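Local coordinates for protein enoyl-CoA hydratase EchA1 (PDB 3QXI) that probably catalyses the reversible hydration of trans-2-enoyl-CoA thioesters to 3-hydroxyacyl-CoA, as a trimeric member of the crotonase family, at residues B[23-28]-B[200-205]; B[111-116]-B[133-138]. One frame throughout, in Å; residues are numbered along the deposited sequence.

Interaction 1: B[23-28]-B[200-205]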
loop_
_atom_site.group_PDB
_atom_site.type_symbol
_atom_site.label_atom_id
_atom_site.label_comp_id
_atom_site.label_asym_id
_atom_site.label_seq_id
_atom_site.Cartn_x
_atom_site.Cartn_y
_atom_site.Cartn_z
ATOM N N ASP B 23 -8.207 -15.232 -31.224
ATOM C CA ASP B 23 -9.531 -15.255 -30.632
ATOM C C ASP B 23 -9.909 -13.848 -30.189
ATOM O O ASP B 23 -10.003 -12.954 -31.023
ATOM C CB ASP B 23 -9.535 -16.191 -29.429
ATOM C CG ASP B 23 -10.703 -17.119 -29.425
ATOM O OD1 ASP B 23 -11.834 -16.666 -29.759
ATOM O OD2 ASP B 23 -10.469 -18.310 -29.099
ATOM N N ARG B 24 -10.124 -13.646 -28.888
ATOM C CA ARG B 24 -10.506 -12.324 -28.355
ATOM C C ARG B 24 -9.331 -11.654 -27.617
ATOM O O ARG B 24 -9.494 -10.661 -26.927
ATOM C CB ARG B 24 -11.732 -12.425 -27.438
ATOM C CG ARG B 24 -12.943 -13.183 -28.006
ATOM C CD ARG B 24 -14.117 -13.107 -27.040
ATOM N NE ARG B 24 -14.446 -11.712 -26.744
ATOM C CZ ARG B 24 -15.214 -10.935 -27.508
ATOM N NH1 ARG B 24 -15.765 -11.425 -28.611
ATOM N NH2 ARG B 24 -15.421 -9.665 -27.175
ATOM N N ILE B 25 -8.142 -12.193 -27.788
ATOM C CA ILE B 25 -6.961 -11.619 -27.192
ATOM C C ILE B 25 -6.116 -10.929 -28.246
ATOM O O ILE B 25 -5.849 -11.498 -29.307
ATOM C CB ILE B 25 -6.125 -12.725 -26.505
ATOM C CG1 ILE B 25 -6.978 -13.441 -25.447
ATOM C CG2 ILE B 25 -4.803 -12.139 -25.939
ATOM C CD1 ILE B 25 -6.400 -14.760 -24.997
ATOM N N LEU B 26 -5.684 -9.712 -27.956
ATOM C CA LEU B 26 -4.709 -9.044 -28.804
ATOM C C LEU B 26 -3.304 -9.180 -28.237
ATOM O O LEU B 26 -3.055 -8.837 -27.082
ATOM C CB LEU B 26 -5.064 -7.562 -28.976
ATOM C CG LEU B 26 -4.409 -6.821 -30.157
ATOM C CD1 LEU B 26 -5.003 -7.274 -31.488
ATOM C CD2 LEU B 26 -4.523 -5.286 -29.981
ATOM N N ILE B 27 -2.383 -9.688 -29.042
ATOM C CA ILE B 27 -1.014 -9.835 -28.600
ATOM C C ILE B 27 -0.145 -8.764 -29.271
ATOM O O ILE B 27 -0.085 -8.680 -30.491
ATOM C CB ILE B 27 -0.490 -11.274 -28.854
ATOM C CG1 ILE B 27 -1.349 -12.290 -28.067
ATOM C CG2 ILE B 27 1.020 -11.360 -28.529
ATOM C CD1 ILE B 27 -1.082 -13.719 -28.391
ATOM N N ILE B 28 0.522 -7.956 -28.444
ATOM C CA ILE B 28 1.279 -6.791 -28.869
ATOM C C ILE B 28 2.759 -6.986 -28.508
ATOM O O ILE B 28 3.133 -6.991 -27.322
ATOM C CB ILE B 28 0.757 -5.513 -28.147
ATOM C CG1 ILE B 28 -0.762 -5.357 -28.341
ATOM C CG2 ILE B 28 1.503 -4.268 -28.633
ATOM C CD1 ILE B 28 -1.433 -4.391 -27.378
ATOM N N LEU B 200 -4.018 -16.737 -18.522
ATOM C CA LEU B 200 -4.644 -15.750 -17.635
ATOM C C LEU B 200 -5.661 -14.884 -18.380
ATOM O O LEU B 200 -6.746 -14.626 -17.875
ATOM C CB LEU B 200 -3.584 -14.893 -16.890
ATOM C CG LEU B 200 -4.022 -13.689 -16.050
ATOM C CD1 LEU B 200 -5.048 -14.125 -14.982
ATOM C CD2 LEU B 200 -2.784 -12.914 -15.418
ATOM N N ALA B 201 -5.317 -14.459 -19.591
ATOM C CA ALA B 201 -6.229 -13.654 -20.396
ATOM C C ALA B 201 -7.535 -14.403 -20.714
ATOM O O ALA B 201 -8.626 -13.811 -20.732
ATOM C CB ALA B 201 -5.549 -13.186 -21.677
ATOM N N GLU B 202 -7.423 -15.708 -20.951
ATOM C CA GLU B 202 -8.611 -16.500 -21.238
ATOM C C GLU B 202 -9.585 -16.578 -20.045
ATOM O O GLU B 202 -10.791 -16.513 -20.243
ATOM C CB GLU B 202 -8.229 -17.853 -21.874
ATOM C CG GLU B 202 -8.142 -17.677 -23.408
ATOM C CD GLU B 202 -7.349 -18.727 -24.166
ATOM O OE1 GLU B 202 -6.856 -19.711 -23.566
ATOM O OE2 GLU B 202 -7.215 -18.558 -25.406
ATOM N N LYS B 203 -9.064 -16.654 -18.815
ATOM C CA LYS B 203 -9.919 -16.659 -17.624
ATOM C C LYS B 203 -10.746 -15.372 -17.551
ATOM O O LYS B 203 -11.927 -15.391 -17.238
ATOM C CB LYS B 203 -9.098 -16.830 -16.345
ATOM C CG LYS B 203 -8.606 -18.257 -16.101
ATOM C CD LYS B 203 -7.297 -18.288 -15.297
ATOM C CE LYS B 203 -7.431 -17.593 -13.949
ATOM N NZ LYS B 203 -8.483 -18.298 -13.158
ATOM N N ILE B 204 -10.111 -14.261 -17.877
ATOM C CA ILE B 204 -10.734 -12.944 -17.802
ATOM C C ILE B 204 -11.728 -12.749 -18.937
ATOM O O ILE B 204 -12.821 -12.233 -18.707
ATOM C CB ILE B 204 -9.684 -11.829 -17.776
ATOM C CG1 ILE B 204 -8.940 -11.842 -16.432
ATOM C CG2 ILE B 204 -10.339 -10.478 -17.999
ATOM C CD1 ILE B 204 -7.635 -11.077 -16.480
ATOM N N THR B 205 -11.330 -13.189 -20.136
ATOM C CA THR B 205 -12.172 -13.249 -21.328
ATOM C C THR B 205 -13.455 -14.103 -21.192
ATOM O O THR B 205 -14.445 -13.846 -21.879
ATOM C CB THR B 205 -11.338 -13.732 -22.550
ATOM O OG1 THR B 205 -10.375 -12.729 -22.876
ATOM C CG2 THR B 205 -12.214 -13.937 -23.768
#
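I25, the first residue of strand 25-30, meets A201, on helix 193-205, in the crotonase fold, where this helix packs against the six-stranded mixed sheet, over strands 25-30, 62-67 and 126-130. The axes of 25-28 and 200-205 run roughly antiparallel (148°), 10.1 Å apart at closest approach.

The apolar part belongs to I25. Its CG1 stands anti to the carbonyl carbon (chi1 -58°) and the chain continues extended to CD1, which reaches the A201 methyl CB at 3.8 Å. The same CD1 touches the aliphatic stem of E202, 3.8 Å from its CG, the two side chains lying at about a right angle. Both I25 and A201 are buried, and I64 and V62 of strand 62-67 continue this layer.

At the partly exposed end, R24 lays its aliphatic stem against T205: R24 CD is 3.9 Å from the methyl CG2, which also sits at the edge of the guanidinium, near its plane. The polar end of R24 is bound to S61 and to the carbonyl of A58.

T205 turns its hydroxyl back into its own helix: OG1 donates to A201 O at 3.0 Å from above the carbonyl plane, and T205 N donates to the same oxygen at 2.8 Å.

Interaction 2: B[111-116]-B[133-138]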
loop_
_atom_site.group_PDB
_atom_site.type_symbol
_atom_site.label_atom_id
_atom_site.label_comp_id
_atom_site.label_asym_id
_atom_site.label_seq_id
_atom_site.Cartn_x
_atom_site.Cartn_y
_atom_site.Cartn_z
ATOM N N GLY B 111 13.329 -12.159 -19.783
ATOM C CA GLY B 111 14.564 -11.390 -19.709
ATOM C C GLY B 111 14.502 -10.109 -18.901
ATOM O O GLY B 111 14.011 -10.088 -17.774
ATOM N N TYR B 112 15.042 -9.037 -19.462
ATOM C CA TYR B 112 15.082 -7.749 -18.775
ATOM C C TYR B 112 13.888 -6.871 -19.110
ATOM O O TYR B 112 13.514 -6.719 -20.283
ATOM C CB TYR B 112 16.359 -6.996 -19.140
ATOM C CG TYR B 112 17.584 -7.550 -18.449
ATOM C CD1 TYR B 112 17.785 -7.341 -17.074
ATOM C CD2 TYR B 112 18.538 -8.274 -19.155
ATOM C CE1 TYR B 112 18.908 -7.845 -16.421
ATOM C CE2 TYR B 112 19.670 -8.789 -18.510
ATOM C CZ TYR B 112 19.847 -8.560 -17.145
ATOM O OH TYR B 112 20.955 -9.057 -16.503
ATOM N N ALA B 113 13.282 -6.324 -18.064
ATOM C CA ALA B 113 12.287 -5.270 -18.172
ATOM C C ALA B 113 12.848 -4.164 -17.281
ATOM O O ALA B 113 12.503 -4.076 -16.095
ATOM C CB ALA B 113 10.907 -5.759 -17.672
ATOM N N LEU B 114 13.773 -3.379 -17.845
ATOM C CA LEU B 114 14.466 -2.331 -17.103
ATOM C C LEU B 114 14.045 -0.924 -17.520
ATOM O O LEU B 114 13.734 -0.677 -18.704
ATOM C CB LEU B 114 15.999 -2.450 -17.236
ATOM C CG LEU B 114 16.677 -3.674 -16.628
ATOM C CD1 LEU B 114 18.160 -3.681 -16.983
ATOM C CD2 LEU B 114 16.442 -3.767 -15.107
ATOM N N ALA B 115 14.052 -0.013 -16.541
ATOM C CA ALA B 115 13.839 1.415 -16.804
ATOM C C ALA B 115 12.428 1.639 -17.380
ATOM O O ALA B 115 11.440 1.152 -16.807
ATOM C CB ALA B 115 14.979 1.979 -17.743
ATOM N N GLY B 116 12.309 2.329 -18.516
ATOM C CA GLY B 116 11.005 2.416 -19.207
ATOM C C GLY B 116 10.309 1.081 -19.392
ATOM O O GLY B 116 9.089 1.027 -19.522
ATOM N N SER B 133 13.442 -13.707 -15.061
ATOM C CA SER B 133 13.397 -12.345 -15.610
ATOM C C SER B 133 13.654 -11.335 -14.514
ATOM O O SER B 133 13.689 -11.701 -13.326
ATOM C CB SER B 133 12.094 -12.090 -16.375
ATOM O OG SER B 133 10.973 -12.192 -15.528
ATOM N N ALA B 134 13.893 -10.081 -14.893
ATOM C CA ALA B 134 14.190 -9.036 -13.889
ATOM C C ALA B 134 13.626 -7.650 -14.251
ATOM O O ALA B 134 13.435 -7.327 -15.445
ATOM C CB ALA B 134 15.685 -8.951 -13.646
ATOM N N PHE B 135 13.364 -6.852 -13.216
ATOM C CA PHE B 135 12.843 -5.489 -13.343
ATOM C C PHE B 135 13.835 -4.531 -12.672
ATOM O O PHE B 135 14.792 -4.969 -12.043
ATOM C CB PHE B 135 11.476 -5.392 -12.635
ATOM C CG PHE B 135 10.467 -6.368 -13.168
ATOM C CD1 PHE B 135 9.498 -5.948 -14.086
ATOM C CD2 PHE B 135 10.508 -7.720 -12.791
ATOM C CE1 PHE B 135 8.559 -6.844 -14.587
ATOM C CE2 PHE B 135 9.583 -8.638 -13.297
ATOM C CZ PHE B 135 8.622 -8.214 -14.193
ATOM N N GLY B 136 13.592 -3.234 -12.795
ATOM C CA GLY B 136 14.413 -2.250 -12.088
ATOM C C GLY B 136 14.218 -0.858 -12.666
ATOM O O GLY B 136 13.804 -0.716 -13.804
ATOM N N ILE B 137 14.525 0.164 -11.883
ATOM C CA ILE B 137 14.621 1.516 -12.419
ATOM C C ILE B 137 16.013 2.054 -12.088
ATOM O O ILE B 137 16.195 2.779 -11.088
ATOM C CB ILE B 137 13.464 2.439 -11.939
ATOM C CG1 ILE B 137 13.165 2.202 -10.428
ATOM C CG2 ILE B 137 12.223 2.183 -12.797
ATOM C CD1 ILE B 137 12.107 3.109 -9.816
ATOM N N PRO B 138 17.010 1.689 -12.932
ATOM C CA PRO B 138 18.401 2.122 -12.708
ATOM C C PRO B 138 18.694 3.599 -13.061
ATOM O O PRO B 138 19.844 4.042 -12.907
ATOM C CB PRO B 138 19.221 1.191 -13.618
ATOM C CG PRO B 138 18.256 0.921 -14.816
ATOM C CD PRO B 138 16.854 0.869 -14.153
#
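L114 holds CG anti to its carbonyl carbon (chi1 -66°), and from there the branch CD2 comes to 3.6 Å from the backbone C of F135, against the peptide leading into G136. F135 also has CG anti to its carbonyl carbon (chi1 -58°); its ring atom CD1 meets A113 CB at 3.9 Å, the methyl approaching the ring obliquely.

Backbone pairing carries the rest. Strand 134-136 and the weakly bonded strand 112-114 run parallel, and the hydrogen bonds pass back and forth: A134 N to G111 O, A113 N to A134 O at 2.8 Å and close to linear, then A115 N to G136 O. Midway, A113 O faces the CA of F135 at 3.1 Å in a CA-H...O contact, and both A113 O and G136 N are hydrogen-bonded to OG1 of T118.

G136 has an extended backbone with positive phi, which suits glycine, since a CB there would press on the carbonyl O of F135 and on L114 CD2. On the face shared by Y112 and L114, the A134 methyl lies obliquely to the Y112 ring, and P138 CD packs 4.2 Å from A115 CB.

A115 is the N-cap of helix 116-123, so the pair delivers G116 at the helix start, where in crotonases a peptide N-H probably forms part of the oxyanion hole; P138 directly precedes E139, which probably corresponds to a catalytic glutamate of the family. Strand 173-174 pairs antiparallel with strand 134-136, while F135 packs among T118 and A121 of helix 116-123, A175 of helix 175-180 and V109 of strand 105-109.

The two contacts hold different elements of one family domain, their centres about 24 Å apart and their nearest atoms about 12 Å apart. Interaction 1 closes a long span of chain, joining a helix late in the sequence to the second strand of the main sheet; interaction 2 joins two short strands of a separate three-stranded sheet, close in sequence. Both are partly buried, but their chemistry differs. In 23-28/200-205 side chains alone meet, apolar at the buried centre and mixed toward solvent. In 111-116/133-138 main-chain hydrogen bonds dominate, with small side chains and glycines along the pair, and the buried area is nearly twice as large.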